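Local coordinates for protein (2Z,6E)-hedycaryol synthase (Kitasatospora setae, PDB 4MC3) that catalyses the magnesium-dependent 1,11-cyclisation of (2E,6E)-farnesyl diphosphate, with water, into (2Z,6E)-hedycaryol and diphosphate, at residues M206-R211 and V268-Q273; D186-R191 and V293-N298; G198-C203 and D280-P285. All coordinates share one frame; numbering follows the deposited sequence.

How the contacts relate
From the N terminus, the chain first supplies 186-191, then 198-203, then 206-211; the partners follow in reverse order, 268-273 for 206-211, 280-285 for 198-203 and 293-298 for 186-191. Contact 2 closes the longest loop, and both other contacts nest inside it. Contact 3 lies within contact 2 and itself encloses contact 1, so no pair crosses. Contacts 1 and 3 share helix 250-282, which helix 204-225 meets midway and the short helix 198-201 at its C-terminal end. Contact 2 ties the next helix, 286-309, back to helix 181-188. Side chains join the three sites: E189 of contact 2 forms a salt bridge with R201 of contact 3, and L209 of contact 1 packs on A296 of contact 2.

Contact 1: residues M206-R211 and V268-Q273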
loop_
_atom_site.group_PDB
_atom_site.type_symbol
_atom_site.label_atom_id
_atom_site.label_comp_id
_atom_site.label_asym_id
_atom_site.label_seq_id
_atom_site.Cartn_x
_atom_site.Cartn_y
_atom_site.Cartn_z
ATOM N N MET A 206 -9.829 1.425 13.373
ATOM C CA MET A 206 -8.654 1.682 12.521
ATOM C C MET A 206 -8.405 0.483 11.609
ATOM O O MET A 206 -8.038 0.645 10.430
ATOM C CB MET A 206 -7.422 1.993 13.333
ATOM C CG MET A 206 -6.292 2.645 12.535
ATOM S SD MET A 206 -6.763 4.310 12.004
ATOM C CE MET A 206 -6.071 5.358 13.263
ATOM N N ASN A 207 -8.569 -0.718 12.123
ATOM C CA ASN A 207 -8.405 -1.907 11.285
ATOM C C ASN A 207 -9.423 -1.926 10.152
ATOM O O ASN A 207 -9.099 -2.298 9.021
ATOM C CB ASN A 207 -8.503 -3.205 12.122
ATOM C CG ASN A 207 -7.354 -3.398 13.093
ATOM O OD1 ASN A 207 -6.265 -2.855 12.967
ATOM N ND2 ASN A 207 -7.601 -4.249 14.073
ATOM N N LYS A 208 -10.654 -1.528 10.449
ATOM C CA LYS A 208 -11.740 -1.502 9.494
ATOM C C LYS A 208 -11.446 -0.481 8.432
ATOM O O LYS A 208 -11.704 -0.698 7.217
ATOM C CB LYS A 208 -13.040 -1.189 10.229
ATOM C CG LYS A 208 -14.317 -1.082 9.383
ATOM C CD LYS A 208 -15.498 -0.863 10.332
ATOM C CE LYS A 208 -16.778 -0.542 9.586
ATOM N NZ LYS A 208 -17.976 -0.492 10.481
ATOM N N LEU A 209 -10.965 0.682 8.869
ATOM C CA LEU A 209 -10.586 1.757 7.930
ATOM C C LEU A 209 -9.451 1.325 7.002
ATOM O O LEU A 209 -9.511 1.596 5.780
ATOM C CB LEU A 209 -10.137 2.999 8.753
ATOM C CG LEU A 209 -9.636 4.213 7.953
ATOM C CD1 LEU A 209 -10.682 4.753 7.013
ATOM C CD2 LEU A 209 -9.165 5.290 8.923
ATOM N N ARG A 210 -8.425 0.733 7.589
ATOM C CA ARG A 210 -7.233 0.307 6.840
ATOM C C ARG A 210 -7.661 -0.726 5.765
ATOM O O ARG A 210 -7.274 -0.616 4.609
ATOM C CB ARG A 210 -6.202 -0.308 7.797
ATOM C CG ARG A 210 -4.926 -0.875 7.190
ATOM C CD ARG A 210 -3.962 -1.501 8.193
ATOM N NE ARG A 210 -3.543 -0.482 9.139
ATOM C CZ ARG A 210 -3.879 -0.404 10.448
ATOM N NH1 ARG A 210 -4.557 -1.333 11.061
ATOM N NH2 ARG A 210 -3.466 0.654 11.143
ATOM N N ARG A 211 -8.442 -1.721 6.139
ATOM C CA ARG A 211 -8.879 -2.736 5.191
ATOM C C ARG A 211 -9.742 -2.161 4.101
ATOM O O ARG A 211 -9.505 -2.412 2.893
ATOM C CB ARG A 211 -9.607 -3.892 5.907
ATOM C CG ARG A 211 -10.236 -4.865 4.895
ATOM C CD ARG A 211 -10.907 -6.033 5.604
ATOM N NE ARG A 211 -11.698 -6.779 4.636
ATOM C CZ ARG A 211 -11.409 -7.963 4.105
ATOM N NH1 ARG A 211 -10.329 -8.636 4.431
ATOM N NH2 ARG A 211 -12.279 -8.481 3.246
ATOM N N VAL A 268 -15.330 3.014 4.748
ATOM C CA VAL A 268 -14.359 4.039 5.144
ATOM C C VAL A 268 -15.047 5.176 5.913
ATOM O O VAL A 268 -14.566 5.584 6.974
ATOM C CB VAL A 268 -13.542 4.592 3.953
ATOM C CG1 VAL A 268 -12.833 5.897 4.304
ATOM C CG2 VAL A 268 -12.546 3.499 3.522
ATOM N N LEU A 269 -16.174 5.645 5.372
ATOM C CA LEU A 269 -16.928 6.776 5.965
ATOM C C LEU A 269 -17.396 6.405 7.365
ATOM O O LEU A 269 -17.198 7.157 8.346
ATOM C CB LEU A 269 -18.083 7.189 5.058
ATOM C CG LEU A 269 -17.697 7.933 3.778
ATOM C CD1 LEU A 269 -18.859 7.992 2.789
ATOM C CD2 LEU A 269 -17.166 9.329 4.097
ATOM N N GLN A 270 -17.960 5.213 7.476
ATOM C CA GLN A 270 -18.412 4.691 8.773
ATOM C C GLN A 270 -17.271 4.521 9.758
ATOM O O GLN A 270 -17.387 4.913 10.908
ATOM C CB GLN A 270 -19.137 3.352 8.597
ATOM C CG GLN A 270 -19.864 2.874 9.860
ATOM C CD GLN A 270 -20.491 1.478 9.740
ATOM O OE1 GLN A 270 -20.660 0.935 8.648
ATOM N NE2 GLN A 270 -20.838 0.893 10.884
ATOM N N ALA A 271 -16.155 3.919 9.316
ATOM C CA ALA A 271 -15.043 3.650 10.211
ATOM C C ALA A 271 -14.434 4.937 10.788
ATOM O O ALA A 271 -13.893 4.944 11.908
ATOM C CB ALA A 271 -13.956 2.858 9.516
ATOM N N ARG A 272 -14.387 5.981 9.958
ATOM C CA ARG A 272 -13.873 7.271 10.435
ATOM C C ARG A 272 -14.690 7.809 11.596
ATOM O O ARG A 272 -14.136 8.284 12.576
ATOM C CB ARG A 272 -13.803 8.297 9.316
ATOM C CG ARG A 272 -12.657 7.990 8.352
ATOM C CD ARG A 272 -12.519 9.084 7.300
ATOM N NE ARG A 272 -11.900 10.281 7.878
ATOM C CZ ARG A 272 -11.746 11.439 7.239
ATOM N NH1 ARG A 272 -12.189 11.606 5.990
ATOM N NH2 ARG A 272 -11.165 12.451 7.859
ATOM N N GLN A 273 -16.008 7.684 11.486
ATOM C CA GLN A 273 -16.897 8.116 12.569
ATOM C C GLN A 273 -16.668 7.281 13.808
ATOM O O GLN A 273 -16.591 7.800 14.930
ATOM C CB GLN A 273 -18.359 8.040 12.108
ATOM C CG GLN A 273 -18.704 9.150 11.125
ATOM C CD GLN A 273 -18.150 10.523 11.548
ATOM O OE1 GLN A 273 -18.592 11.101 12.549
ATOM N NE2 GLN A 273 -17.171 11.043 10.788
#
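L209 and V268 mark the closest backbone approach, their CA atoms 5.2 Å apart where helix 204-225 and helix 250-282 run roughly antiparallel. Over these short segments the axes come within 8.5 Å, and their directions differ by 156°. A271 sits at this junction with its CB pointing at the facing helix, 3.8 Å from L209 N and also against L209 CB. The shortness of this side chain lets the helices come close. L209 has CG anti to its backbone N (chi1 177°), and its CD1 branch meets V268 CG1 at 3.6 Å. L209 CD1 also touches R272 CG at 4.0 Å, while CD2 rests on A296 of helix 286-309, so that one leucine links two neighbouring helices to its own.

Toward solvent the character changes. K208 is fully extended, its CG passing A271 CB at 4.0 Å. K208 NZ lies 3.2 Å from Q270 NE2, but both are donors and do not bond each other. E274 draws them together instead, taking a salt bridge from K208 at OE1 and a hydrogen bond from Q270 at OE2. An alanine in place of K208 would probably leave E274 OE1 without this cationic mate and A271 CB without the aliphatic cover of CG and CD.

No hydrogen bond spans the two segments directly; their cohesion comes from apolar contact on the buried side, with one carboxylate gathering the polar ends on the more exposed side.

Contact 2: residues D186-R191 and V293-N298; sequences DLDELR and VDYAAN
R191 reaches D294 through two turns in its chain: CG lies between the backbone N and the carbonyl carbon, the crowded position (chi1 64°), and CD is then swung aside at chi2 91°. D188, with CG anti to its backbone N, holds the resulting guanidinium from the side. R191 NE binds D188 OD1 at 2.8 Å and R191 NH2 binds D188 OD2 at 2.9 Å, one nitrogen to each oxygen, which fixes the rotation of the group. Its end is turned to D294, where both terminal nitrogens converge on a single oxygen: R191 NH1 reaches D294 OD2 at 2.8 Å and R191 NH2 the same oxygen at 3.1 Å. The R191 guanidinium and D294 carboxylate planes stand 75° apart, and both nitrogens come to OD2 from the same face of the carboxylate. R62 adds a second cation to D294 OD2, so this oxygen is shared by two arginines. N298 CB lies 3.7 Å from R191 NH2 and beside the carboxylate of D188.

Beside this network Y295 packs obliquely on E189, whose CG is 3.9 Å from Y295 CE1. The tyrosine hydroxyl works through water: Y295 OH donates to water 1 at 2.6 Å, and this water donates onward to D186 OD1 and E189 OE2. Water 2 donates to Y295 OH at 2.8 Å. D186 and E189 are also held by H145 and R201 respectively.

This buried polar seam belongs to the all-helical alpha domain of class I terpene cyclases. It joins helix 286-309, whose C-terminal end carries nerolidol-pocket residues Q306 and W309, to helix 181-188 and the turn after it, downstream of the helix break that pocket residues S178, V179 and M181 line.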
loop_
_atom_site.group_PDB
_atom_site.type_symbol
_atom_site.label_atom_id
_atom_site.label_comp_id
_atom_site.label_asym_id
_atom_site.label_seq_id
_atom_site.Cartn_x
_atom_site.Cartn_y
_atom_site.Cartn_z
ATOM N N ASP A 186 1.704 2.854 7.276
ATOM C CA ASP A 186 2.600 2.838 8.415
ATOM C C ASP A 186 3.660 3.951 8.324
ATOM O O ASP A 186 4.028 4.590 9.321
ATOM C CB ASP A 186 3.310 1.484 8.559
ATOM C CG ASP A 186 2.384 0.336 8.946
ATOM O OD1 ASP A 186 1.345 0.543 9.580
ATOM O OD2 ASP A 186 2.759 -0.810 8.557
ATOM N N LEU A 187 4.240 4.168 7.141
ATOM C CA LEU A 187 5.238 5.192 6.959
ATOM C C LEU A 187 4.711 6.601 7.159
ATOM O O LEU A 187 5.509 7.518 7.484
ATOM C CB LEU A 187 5.944 5.038 5.599
ATOM C CG LEU A 187 6.855 3.812 5.379
ATOM C CD1 LEU A 187 7.194 3.531 3.948
ATOM C CD2 LEU A 187 8.157 3.971 6.218
ATOM N N ASP A 188 3.407 6.816 6.993
ATOM C CA ASP A 188 2.819 8.119 7.248
ATOM C C ASP A 188 2.991 8.539 8.723
ATOM O O ASP A 188 3.008 9.733 9.032
ATOM C CB ASP A 188 1.348 8.143 6.884
ATOM C CG ASP A 188 0.749 9.567 6.823
ATOM O OD1 ASP A 188 1.412 10.455 6.260
ATOM O OD2 ASP A 188 -0.368 9.769 7.390
ATOM N N GLU A 189 3.185 7.579 9.633
ATOM C CA GLU A 189 3.337 7.925 11.038
ATOM C C GLU A 189 4.628 8.748 11.261
ATOM O O GLU A 189 4.704 9.487 12.232
ATOM C CB GLU A 189 3.325 6.709 11.918
ATOM C CG GLU A 189 2.042 5.940 11.894
ATOM C CD GLU A 189 1.934 4.899 13.009
ATOM O OE1 GLU A 189 2.269 5.236 14.183
ATOM O OE2 GLU A 189 1.515 3.744 12.721
ATOM N N LEU A 190 5.611 8.630 10.378
ATOM C CA LEU A 190 6.859 9.341 10.526
ATOM C C LEU A 190 6.644 10.865 10.463
ATOM O O LEU A 190 7.459 11.613 11.021
ATOM C CB LEU A 190 7.852 8.906 9.488
ATOM C CG LEU A 190 8.666 7.651 9.809
ATOM C CD1 LEU A 190 7.903 6.406 10.047
ATOM C CD2 LEU A 190 9.656 7.320 8.726
ATOM N N ARG A 191 5.572 11.326 9.810
ATOM C CA ARG A 191 5.341 12.770 9.690
ATOM C C ARG A 191 4.389 13.337 10.728
ATOM O O ARG A 191 4.212 14.568 10.812
ATOM C CB ARG A 191 4.893 13.165 8.292
ATOM C CG ARG A 191 3.574 12.640 7.806
ATOM C CD ARG A 191 2.390 13.528 8.089
ATOM N NE ARG A 191 1.160 12.827 7.786
ATOM C CZ ARG A 191 -0.055 13.278 8.028
ATOM N NH1 ARG A 191 -0.218 14.496 8.565
ATOM N NH2 ARG A 191 -1.099 12.517 7.799
ATOM N N VAL A 293 -6.399 11.339 14.140
ATOM C CA VAL A 293 -7.335 11.933 13.168
ATOM C C VAL A 293 -6.654 12.304 11.835
ATOM O O VAL A 293 -7.237 12.108 10.742
ATOM C CB VAL A 293 -8.024 13.162 13.795
ATOM C CG1 VAL A 293 -8.828 13.943 12.753
ATOM C CG2 VAL A 293 -8.900 12.687 14.923
ATOM N N ASP A 294 -5.436 12.817 11.916
ATOM C CA ASP A 294 -4.667 13.209 10.738
ATOM C C ASP A 294 -4.313 11.930 9.934
ATOM O O ASP A 294 -4.368 11.937 8.691
ATOM C CB ASP A 294 -3.411 13.982 11.165
ATOM C CG ASP A 294 -2.857 14.936 10.107
ATOM O OD1 ASP A 294 -2.254 15.965 10.501
ATOM O OD2 ASP A 294 -2.949 14.698 8.898
ATOM N N TYR A 295 -3.869 10.883 10.626
ATOM C CA TYR A 295 -3.577 9.611 9.940
ATOM C C TYR A 295 -4.795 9.109 9.185
ATOM O O TYR A 295 -4.701 8.734 8.025
ATOM C CB TYR A 295 -3.147 8.593 10.971
ATOM C CG TYR A 295 -2.859 7.194 10.533
ATOM C CD1 TYR A 295 -1.584 6.821 10.190
ATOM C CD2 TYR A 295 -3.831 6.230 10.519
ATOM C CE1 TYR A 295 -1.287 5.500 9.891
ATOM C CE2 TYR A 295 -3.576 4.919 10.154
ATOM C CZ TYR A 295 -2.285 4.566 9.836
ATOM O OH TYR A 295 -2.047 3.238 9.586
ATOM N N ALA A 296 -5.963 9.105 9.814
ATOM C CA ALA A 296 -7.183 8.630 9.160
ATOM C C ALA A 296 -7.633 9.528 7.995
ATOM O O ALA A 296 -8.109 9.047 6.951
ATOM C CB ALA A 296 -8.304 8.538 10.176
ATOM N N ALA A 297 -7.440 10.834 8.111
ATOM C CA ALA A 297 -7.681 11.723 6.967
ATOM C C ALA A 297 -6.780 11.454 5.800
ATOM O O ALA A 297 -7.175 11.618 4.626
ATOM C CB ALA A 297 -7.576 13.209 7.372
ATOM N N ASN A 298 -5.553 11.017 6.079
ATOM C CA ASN A 298 -4.622 10.668 5.003
ATOM C C ASN A 298 -5.047 9.373 4.293
ATOM O O ASN A 298 -4.923 9.238 3.070
ATOM C CB ASN A 298 -3.182 10.512 5.559
ATOM C CG ASN A 298 -2.189 10.379 4.471
ATOM O OD1 ASN A 298 -1.614 9.273 4.226
ATOM N ND2 ASN A 298 -2.007 11.441 3.770
HETATM O O HOH W 1 0.067 2.418 10.923
HETATM O O HOH W 2 -1.612 0.994 7.927
#

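Contact 3: residues G198-C203 and D280-P285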
loop_
_atom_site.group_PDB
_atom_site.type_symbol
_atom_site.label_atom_id
_atom_site.label_comp_id
_atom_site.label_asym_id
_atom_site.label_seq_id
_atom_site.Cartn_x
_atom_site.Cartn_y
_atom_site.Cartn_z
ATOM N N GLY A 198 -0.113 2.027 20.190
ATOM C CA GLY A 198 -0.513 0.676 19.746
ATOM C C GLY A 198 -1.997 0.363 19.872
ATOM O O GLY A 198 -2.558 -0.323 19.019
ATOM N N SER A 199 -2.632 0.886 20.923
ATOM C CA SER A 199 -4.054 0.741 21.154
ATOM C C SER A 199 -4.951 1.475 20.160
ATOM O O SER A 199 -6.158 1.238 20.130
ATOM C CB SER A 199 -4.393 1.223 22.576
ATOM O OG SER A 199 -4.244 2.624 22.699
ATOM N N VAL A 200 -4.378 2.410 19.403
ATOM C CA VAL A 200 -5.086 3.109 18.326
ATOM C C VAL A 200 -4.743 2.464 16.970
ATOM O O VAL A 200 -5.658 2.247 16.154
ATOM C CB VAL A 200 -4.702 4.613 18.286
ATOM C CG1 VAL A 200 -5.323 5.308 17.076
ATOM C CG2 VAL A 200 -5.160 5.267 19.577
ATOM N N ARG A 201 -3.478 2.134 16.752
ATOM C CA ARG A 201 -3.024 1.566 15.465
ATOM C C ARG A 201 -3.788 0.296 15.100
ATOM O O ARG A 201 -4.096 0.062 13.938
ATOM C CB ARG A 201 -1.536 1.238 15.492
ATOM C CG ARG A 201 -0.966 0.889 14.130
ATOM C CD ARG A 201 0.518 0.586 14.160
ATOM N NE ARG A 201 1.342 1.722 14.552
ATOM C CZ ARG A 201 1.993 1.870 15.706
ATOM N NH1 ARG A 201 1.945 0.952 16.686
ATOM N NH2 ARG A 201 2.695 2.964 15.911
ATOM N N THR A 202 -4.156 -0.486 16.109
ATOM C CA THR A 202 -4.754 -1.801 15.913
ATOM C C THR A 202 -6.151 -1.875 16.566
ATOM O O THR A 202 -6.700 -2.982 16.783
ATOM C CB THR A 202 -3.854 -2.912 16.506
ATOM O OG1 THR A 202 -3.758 -2.760 17.919
ATOM C CG2 THR A 202 -2.450 -2.899 15.919
ATOM N N CYS A 203 -6.762 -0.728 16.866
ATOM C CA CYS A 203 -8.150 -0.713 17.340
ATOM C C CYS A 203 -9.122 -1.135 16.205
ATOM O O CYS A 203 -8.732 -1.112 14.997
ATOM C CB CYS A 203 -8.514 0.652 17.927
ATOM S SG CYS A 203 -8.917 2.012 16.822
ATOM N N ASP A 280 -12.304 8.765 22.099
ATOM C CA ASP A 280 -12.964 9.190 23.375
ATOM C C ASP A 280 -12.966 8.096 24.466
ATOM O O ASP A 280 -12.689 8.382 25.626
ATOM C CB ASP A 280 -14.371 9.651 23.019
ATOM C CG ASP A 280 -14.372 10.958 22.223
ATOM O OD1 ASP A 280 -13.312 11.608 22.123
ATOM O OD2 ASP A 280 -15.435 11.353 21.706
ATOM N N ARG A 281 -13.284 6.860 24.113
ATOM C CA ARG A 281 -13.222 5.724 25.032
ATOM C C ARG A 281 -11.841 5.461 25.624
ATOM O O ARG A 281 -11.737 4.934 26.742
ATOM C CB ARG A 281 -13.720 4.453 24.330
ATOM C CG ARG A 281 -15.212 4.460 24.054
ATOM C CD ARG A 281 -15.686 3.097 23.585
ATOM N NE ARG A 281 -16.913 3.210 22.799
ATOM C CZ ARG A 281 -16.992 3.131 21.471
ATOM N NH1 ARG A 281 -18.178 3.256 20.882
ATOM N NH2 ARG A 281 -15.907 2.919 20.718
ATOM N N GLN A 282 -10.785 5.834 24.895
ATOM C CA GLN A 282 -9.424 5.572 25.358
ATOM C C GLN A 282 -8.877 6.686 26.257
ATOM O O GLN A 282 -7.917 6.463 26.988
ATOM C CB GLN A 282 -8.471 5.310 24.184
ATOM C CG GLN A 282 -8.742 3.962 23.528
ATOM C CD GLN A 282 -7.613 3.451 22.654
ATOM O OE1 GLN A 282 -6.426 3.705 22.898
ATOM N NE2 GLN A 282 -7.984 2.686 21.626
ATOM N N ALA A 283 -9.490 7.859 26.209
ATOM C CA ALA A 283 -9.042 9.003 27.002
ATOM C C ALA A 283 -7.581 9.351 26.740
ATOM O O ALA A 283 -6.782 9.489 27.634
ATOM C CB ALA A 283 -9.281 8.774 28.486
ATOM N N LEU A 284 -7.271 9.571 25.479
ATOM C CA LEU A 284 -5.895 9.835 25.032
ATOM C C LEU A 284 -5.469 11.289 25.214
ATOM O O LEU A 284 -6.298 12.218 25.212
ATOM C CB LEU A 284 -5.815 9.498 23.549
ATOM C CG LEU A 284 -6.096 8.050 23.229
ATOM C CD1 LEU A 284 -6.414 7.896 21.741
ATOM C CD2 LEU A 284 -4.924 7.191 23.667
ATOM N N PRO A 285 -4.163 11.520 25.311
ATOM C CA PRO A 285 -3.693 12.892 25.246
ATOM C C PRO A 285 -4.121 13.530 23.944
ATOM O O PRO A 285 -4.294 12.826 22.921
ATOM C CB PRO A 285 -2.173 12.743 25.258
ATOM C CG PRO A 285 -1.902 11.410 25.872
ATOM C CD PRO A 285 -3.075 10.555 25.509
#
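V200 and L284 form the tight side of a contact at one end of the class I terpene cyclase alpha-helical fold, where helix 250-282 stops and the chain turns into helix 286-309. V200 CG2 meets L284 CD1 at 3.6 Å, and both side chains also lean on L279 of helix 250-282. A283, with positive phi, takes the chain out of that helix and lets L284 face the short helix 198-201. C203, which caps the start of helix 204-225, adds a marginal touch, its CB 4.3 Å from Q282 NE2.

The outer side is polar and nearer solvent, carried by exposed S199 and partly exposed Q282. Q282 has an extended chain beyond CG, which carries its amide across to the backbone of S199. The approach of S199 OG to Q282 OE1, modelled at 2.4 Å, is too short to be trusted in detail. The sounder link is through the amide nitrogen, which also bonds E278: Q282 NE2 donates to S199 O at 2.8 Å with an N-H...O angle of 166°, coming from well above the plane of that carbonyl.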